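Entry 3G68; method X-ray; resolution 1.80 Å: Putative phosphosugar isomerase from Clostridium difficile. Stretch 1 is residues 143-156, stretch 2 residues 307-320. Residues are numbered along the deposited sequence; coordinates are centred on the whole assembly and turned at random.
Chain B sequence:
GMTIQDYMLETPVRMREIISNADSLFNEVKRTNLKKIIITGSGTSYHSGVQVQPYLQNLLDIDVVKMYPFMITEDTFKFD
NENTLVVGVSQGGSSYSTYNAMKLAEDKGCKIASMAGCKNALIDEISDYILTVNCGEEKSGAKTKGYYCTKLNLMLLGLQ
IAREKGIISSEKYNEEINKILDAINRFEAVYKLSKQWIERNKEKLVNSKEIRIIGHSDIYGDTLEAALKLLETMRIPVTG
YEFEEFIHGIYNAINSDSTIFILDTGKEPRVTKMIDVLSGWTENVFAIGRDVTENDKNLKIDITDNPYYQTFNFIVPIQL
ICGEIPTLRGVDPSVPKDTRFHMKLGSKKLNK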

# COMPACT_ATOMS: atom_id res chain seq x y z
N LYS B 143 -45.46 28.34 -7.14
CA LYS B 143 -44.74 27.60 -6.08
C LYS B 143 -44.39 26.18 -6.51
O LYS B 143 -45.25 25.47 -7.07
CB LYS B 143 -45.56 27.49 -4.79
CG LYS B 143 -46.10 28.82 -4.21
CD LYS B 143 -45.01 29.64 -3.58
CE LYS B 143 -45.57 30.76 -2.71
NZ LYS B 143 -46.08 31.90 -3.46
N THR B 144 -43.14 25.78 -6.20
CA THR B 144 -42.61 24.44 -6.51
C THR B 144 -42.03 23.86 -5.24
O THR B 144 -42.53 22.88 -4.70
CB THR B 144 -41.58 24.51 -7.66
OG1 THR B 144 -40.58 25.48 -7.37
CG2 THR B 144 -42.29 24.93 -9.01
N LYS B 145 -40.95 24.46 -4.77
CA LYS B 145 -40.31 24.09 -3.50
C LYS B 145 -41.31 23.87 -2.37
O LYS B 145 -41.26 22.88 -1.65
CB LYS B 145 -39.34 25.23 -3.10
CG LYS B 145 -38.72 25.10 -1.74
CD LYS B 145 -37.73 26.24 -1.47
CE LYS B 145 -38.40 27.61 -1.29
NZ LYS B 145 -37.44 28.61 -0.65
N GLY B 146 -42.20 24.83 -2.19
CA GLY B 146 -43.21 24.76 -1.13
C GLY B 146 -44.17 23.59 -1.22
O GLY B 146 -44.57 23.03 -0.20
N TYR B 147 -44.50 23.20 -2.45
CA TYR B 147 -45.35 22.05 -2.70
C TYR B 147 -44.64 20.78 -2.19
O TYR B 147 -45.22 20.06 -1.38
CB TYR B 147 -45.72 21.95 -4.20
CG TYR B 147 -46.56 20.74 -4.57
CD1 TYR B 147 -47.81 20.52 -3.99
CD2 TYR B 147 -46.10 19.79 -5.49
CE1 TYR B 147 -48.57 19.42 -4.32
CE2 TYR B 147 -46.87 18.66 -5.81
CZ TYR B 147 -48.11 18.51 -5.23
OH TYR B 147 -48.91 17.43 -5.55
N TYR B 148 -43.42 20.51 -2.67
CA TYR B 148 -42.60 19.36 -2.23
C TYR B 148 -42.39 19.34 -0.70
O TYR B 148 -42.57 18.31 -0.05
CB TYR B 148 -41.25 19.34 -2.91
CG TYR B 148 -41.34 18.98 -4.38
CD1 TYR B 148 -41.69 17.68 -4.78
CD2 TYR B 148 -41.05 19.91 -5.36
CE1 TYR B 148 -41.77 17.34 -6.13
CE2 TYR B 148 -41.11 19.57 -6.71
CZ TYR B 148 -41.48 18.30 -7.08
OH TYR B 148 -41.56 17.95 -8.40
N CYS B 149 -42.02 20.48 -0.13
CA CYS B 149 -41.75 20.52 1.30
C CYS B 149 -43.03 20.35 2.13
O CYS B 149 -42.94 19.85 3.24
CB CYS B 149 -41.01 21.80 1.68
SG CYS B 149 -39.35 21.96 1.02
N THR B 150 -44.21 20.73 1.60
CA THR B 150 -45.49 20.56 2.33
C THR B 150 -45.91 19.07 2.28
O THR B 150 -46.32 18.48 3.30
CB THR B 150 -46.59 21.51 1.76
OG1 THR B 150 -46.18 22.88 1.97
CG2 THR B 150 -47.97 21.26 2.40
N LYS B 151 -45.79 18.44 1.11
CA LYS B 151 -46.02 17.00 1.01
C LYS B 151 -45.09 16.23 1.98
O LYS B 151 -45.55 15.34 2.69
CB LYS B 151 -45.79 16.49 -0.39
CG LYS B 151 -46.80 16.99 -1.42
CD LYS B 151 -46.60 16.25 -2.75
CE LYS B 151 -45.30 16.66 -3.49
NZ LYS B 151 -45.22 16.04 -4.83
N LEU B 152 -43.81 16.58 2.01
CA LEU B 152 -42.86 15.94 2.93
C LEU B 152 -43.31 16.13 4.38
O LEU B 152 -43.33 15.18 5.15
CB LEU B 152 -41.46 16.52 2.78
CG LEU B 152 -40.34 15.98 3.67
CD1 LEU B 152 -40.19 14.45 3.59
CD2 LEU B 152 -39.02 16.63 3.24
N ASN B 153 -43.68 17.35 4.72
CA ASN B 153 -44.12 17.70 6.10
C ASN B 153 -45.32 16.86 6.56
O ASN B 153 -45.36 16.39 7.70
CB ASN B 153 -44.45 19.20 6.20
CG ASN B 153 -43.79 19.87 7.39
OD1 ASN B 153 -42.59 19.67 7.64
ND2 ASN B 153 -44.55 20.67 8.13
N LEU B 154 -46.27 16.66 5.64
CA LEU B 154 -47.43 15.79 5.86
C LEU B 154 -47.02 14.31 6.05
O LEU B 154 -47.59 13.61 6.88
CB LEU B 154 -48.41 15.90 4.71
CG LEU B 154 -49.25 17.18 4.65
CD1 LEU B 154 -49.84 17.37 3.26
CD2 LEU B 154 -50.33 17.14 5.73
N MSE B 155 -46.06 13.84 5.26
CA MSE B 155 -45.59 12.49 5.41
C MSE B 155 -44.89 12.31 6.76
O MSE B 155 -45.07 11.29 7.40
CB MSE B 155 -44.65 12.09 4.27
CG MSE B 155 -45.37 11.93 2.95
SE MSE B 155 -44.08 11.38 1.61
CE MSE B 155 -45.27 10.80 0.19
N LEU B 156 -44.05 13.28 7.14
CA LEU B 156 -43.33 13.24 8.41
C LEU B 156 -44.31 13.19 9.58
O LEU B 156 -44.14 12.35 10.48
CB LEU B 156 -42.35 14.40 8.52
CG LEU B 156 -41.16 14.21 7.57
CD1 LEU B 156 -40.32 15.45 7.50
CD2 LEU B 156 -40.32 12.98 7.97
N PRO B 307 -44.79 3.60 -4.86
CA PRO B 307 -45.95 4.39 -5.31
C PRO B 307 -46.19 5.68 -4.55
O PRO B 307 -46.94 6.52 -5.04
CB PRO B 307 -47.13 3.43 -5.11
CG PRO B 307 -46.68 2.51 -4.07
CD PRO B 307 -45.22 2.33 -4.24
N TYR B 308 -45.57 5.84 -3.39
CA TYR B 308 -45.71 7.02 -2.58
C TYR B 308 -44.54 7.97 -2.78
O TYR B 308 -44.74 9.16 -3.01
CB TYR B 308 -45.82 6.65 -1.11
CG TYR B 308 -46.88 5.61 -0.83
CD1 TYR B 308 -48.23 5.90 -1.02
CD2 TYR B 308 -46.53 4.33 -0.34
CE1 TYR B 308 -49.21 4.96 -0.77
CE2 TYR B 308 -47.52 3.37 -0.09
CZ TYR B 308 -48.86 3.70 -0.29
OH TYR B 308 -49.86 2.78 -0.03
N TYR B 309 -43.32 7.46 -2.72
CA TYR B 309 -42.13 8.35 -2.76
C TYR B 309 -41.74 8.89 -4.14
O TYR B 309 -40.99 9.87 -4.24
CB TYR B 309 -40.92 7.73 -2.01
CG TYR B 309 -41.27 7.31 -0.59
CD1 TYR B 309 -42.03 8.13 0.25
CD2 TYR B 309 -40.85 6.08 -0.08
CE1 TYR B 309 -42.38 7.73 1.55
CE2 TYR B 309 -41.16 5.70 1.21
CZ TYR B 309 -41.93 6.51 2.01
OH TYR B 309 -42.26 6.12 3.29
N GLN B 310 -42.30 8.29 -5.18
CA GLN B 310 -42.13 8.80 -6.56
C GLN B 310 -42.65 10.22 -6.67
O GLN B 310 -42.29 10.93 -7.62
CB GLN B 310 -42.85 7.90 -7.58
CG GLN B 310 -44.38 7.88 -7.43
CD GLN B 310 -45.09 6.98 -8.44
OE1 GLN B 310 -44.57 6.68 -9.51
NE2 GLN B 310 -46.27 6.55 -8.09
N THR B 311 -43.50 10.64 -5.74
CA THR B 311 -44.02 12.00 -5.72
C THR B 311 -42.89 13.06 -5.66
O THR B 311 -43.07 14.17 -6.07
CB THR B 311 -45.04 12.23 -4.56
OG1 THR B 311 -45.74 13.47 -4.76
CG2 THR B 311 -44.33 12.24 -3.20
N PHE B 312 -41.73 12.70 -5.15
CA PHE B 312 -40.62 13.67 -5.08
C PHE B 312 -39.83 13.83 -6.36
O PHE B 312 -38.86 14.58 -6.36
CB PHE B 312 -39.70 13.34 -3.91
CG PHE B 312 -40.40 13.42 -2.63
CD1 PHE B 312 -40.93 14.65 -2.21
CD2 PHE B 312 -40.65 12.28 -1.86
CE1 PHE B 312 -41.66 14.72 -1.01
CE2 PHE B 312 -41.36 12.37 -0.67
CZ PHE B 312 -41.86 13.59 -0.25
N ASN B 313 -40.21 13.10 -7.41
CA ASN B 313 -39.56 13.24 -8.70
C ASN B 313 -40.46 13.43 -9.91
O ASN B 313 -40.02 14.05 -10.86
CB ASN B 313 -38.76 11.98 -9.01
CG ASN B 313 -37.68 11.64 -7.99
OD1 ASN B 313 -37.31 10.48 -7.88
ND2 ASN B 313 -37.14 12.64 -7.27
N PHE B 314 -41.68 12.89 -9.90
CA PHE B 314 -42.43 12.75 -11.17
C PHE B 314 -42.75 14.01 -11.96
O PHE B 314 -42.61 14.01 -13.19
CB PHE B 314 -43.72 11.92 -11.01
CG PHE B 314 -43.80 10.81 -11.99
CD1 PHE B 314 -43.88 11.06 -13.35
CD2 PHE B 314 -43.74 9.48 -11.54
CE1 PHE B 314 -43.93 9.99 -14.27
CE2 PHE B 314 -43.76 8.44 -12.43
CZ PHE B 314 -43.84 8.70 -13.80
N ILE B 315 -43.16 15.07 -11.28
CA ILE B 315 -43.57 16.28 -11.98
C ILE B 315 -42.47 17.33 -12.14
O ILE B 315 -42.73 18.41 -12.69
CB ILE B 315 -44.88 16.90 -11.43
CG1 ILE B 315 -44.75 17.43 -10.02
CG2 ILE B 315 -46.03 15.89 -11.49
CD1 ILE B 315 -45.99 18.29 -9.64
N VAL B 316 -41.25 17.03 -11.70
CA VAL B 316 -40.09 17.93 -11.93
C VAL B 316 -40.05 18.45 -13.39
O VAL B 316 -39.92 19.66 -13.59
CB VAL B 316 -38.74 17.27 -11.50
CG1 VAL B 316 -37.52 18.07 -11.98
CG2 VAL B 316 -38.70 17.16 -10.02
N PRO B 317 -40.14 17.55 -14.39
CA PRO B 317 -40.14 18.01 -15.80
C PRO B 317 -41.21 19.02 -16.16
O PRO B 317 -40.95 19.94 -16.92
CB PRO B 317 -40.32 16.71 -16.60
CG PRO B 317 -40.59 15.66 -15.61
CD PRO B 317 -40.05 16.07 -14.33
N ILE B 318 -42.41 18.85 -15.59
CA ILE B 318 -43.52 19.72 -15.90
C ILE B 318 -43.28 21.07 -15.22
O ILE B 318 -43.49 22.10 -15.85
CB ILE B 318 -44.90 19.13 -15.46
CG1 ILE B 318 -45.16 17.78 -16.12
CG2 ILE B 318 -46.00 20.10 -15.87
CD1 ILE B 318 -45.16 17.85 -17.59
N GLN B 319 -42.86 21.07 -13.96
CA GLN B 319 -42.49 22.34 -13.30
C GLN B 319 -41.38 23.03 -14.02
O GLN B 319 -41.36 24.27 -14.08
CB GLN B 319 -42.09 22.10 -11.85
CG GLN B 319 -43.23 21.66 -10.97
CD GLN B 319 -42.75 20.96 -9.73
OE1 GLN B 319 -41.71 20.28 -9.75
NE2 GLN B 319 -43.49 21.13 -8.63
N LEU B 320 -40.42 22.29 -14.58
CA LEU B 320 -39.34 22.93 -15.33
C LEU B 320 -39.86 23.59 -16.59
O LEU B 320 -39.36 24.67 -16.99
CB LEU B 320 -38.13 22.02 -15.59
CG LEU B 320 -36.91 22.69 -16.19
CD1 LEU B 320 -36.43 23.91 -15.35
CD2 LEU B 320 -35.80 21.67 -16.31
O HOH W 1 -45.57 22.83 -8.08

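A buried polar group is tolerated when its side chain is posed to deliver it to a partner, and the contact between residues 143-156 and 307-320 of this putative phosphosugar isomerase illustrates the principle. Helix 145-156 lies against a segment that leads, through a type I turn from Asn313 to Val316, into helix 316-320, the two helices running nearly antiparallel at 153°. Although touching residues are at least 153 positions apart in sequence, the stretches bury 601 Å² between them.

Tyr148 has the largest share of that area. Its CA-to-CB bond points sideways to the other stretch, but chi1 of -71° (m) carries the ring across, and its hydroxyl donates a hydrogen bond to Gln319, with OH 2.7 Å from OE1. Tyrosine suits the place because it is long enough to bring a polar tip to Gln319 while its carbon frame packs: Tyr148 CD1 lies 4.0 Å from Phe312 CD1, and Tyr148 CZ lies 4.2 Å from Val316 CG2. The CA-to-CB bond of Gln319 points toward the other stretch, and the side chain takes an m, t conformation, its chi3 of -33° setting the amide plane. With OE1 taken by Tyr148, the other end of the amide is used as well: NE2 of Gln319 donates to water 1 at 2.7 Å, and the same water donates to Lys143 O at 2.8 Å. The amide thus links a side chain directly and a backbone carbonyl through solvent.

Lys151 solves the harder problem of a buried amine. Chi1 and chi3 are both m, while chi2 and chi4 are t, so the chain bends at two bonds and extends at the others. Its NZ donates to Thr311 OG1 at 2.6 Å and to Thr311 O at 3.1 Å, gripping side chain and backbone of one residue; further bonding elsewhere in the structure helps satisfy the amine. Thr311, with chi1 t, offers its hydroxyl to the lysine while its methyl CG2 sits 3.8 Å from Met155 CE.

Around these bonds the packing is apolar. The CA-to-CB bond of Phe312 points away, yet chi1 of -61° (m) returns the ring, whose edge meets Met155: SE of this selenomethionine is 3.6 Å from Phe312 CZ. Met155, m, t, t, is nearly extended beyond CB, which lets SE also approach the edge of the Tyr309 ring, 4.0 Å from CE1. A long, unbranched, polarizable side chain can lie against both aromatic edges. Near the other end of the contact, Ile315 CD1 packs 3.9 Å from Tyr147 CE2.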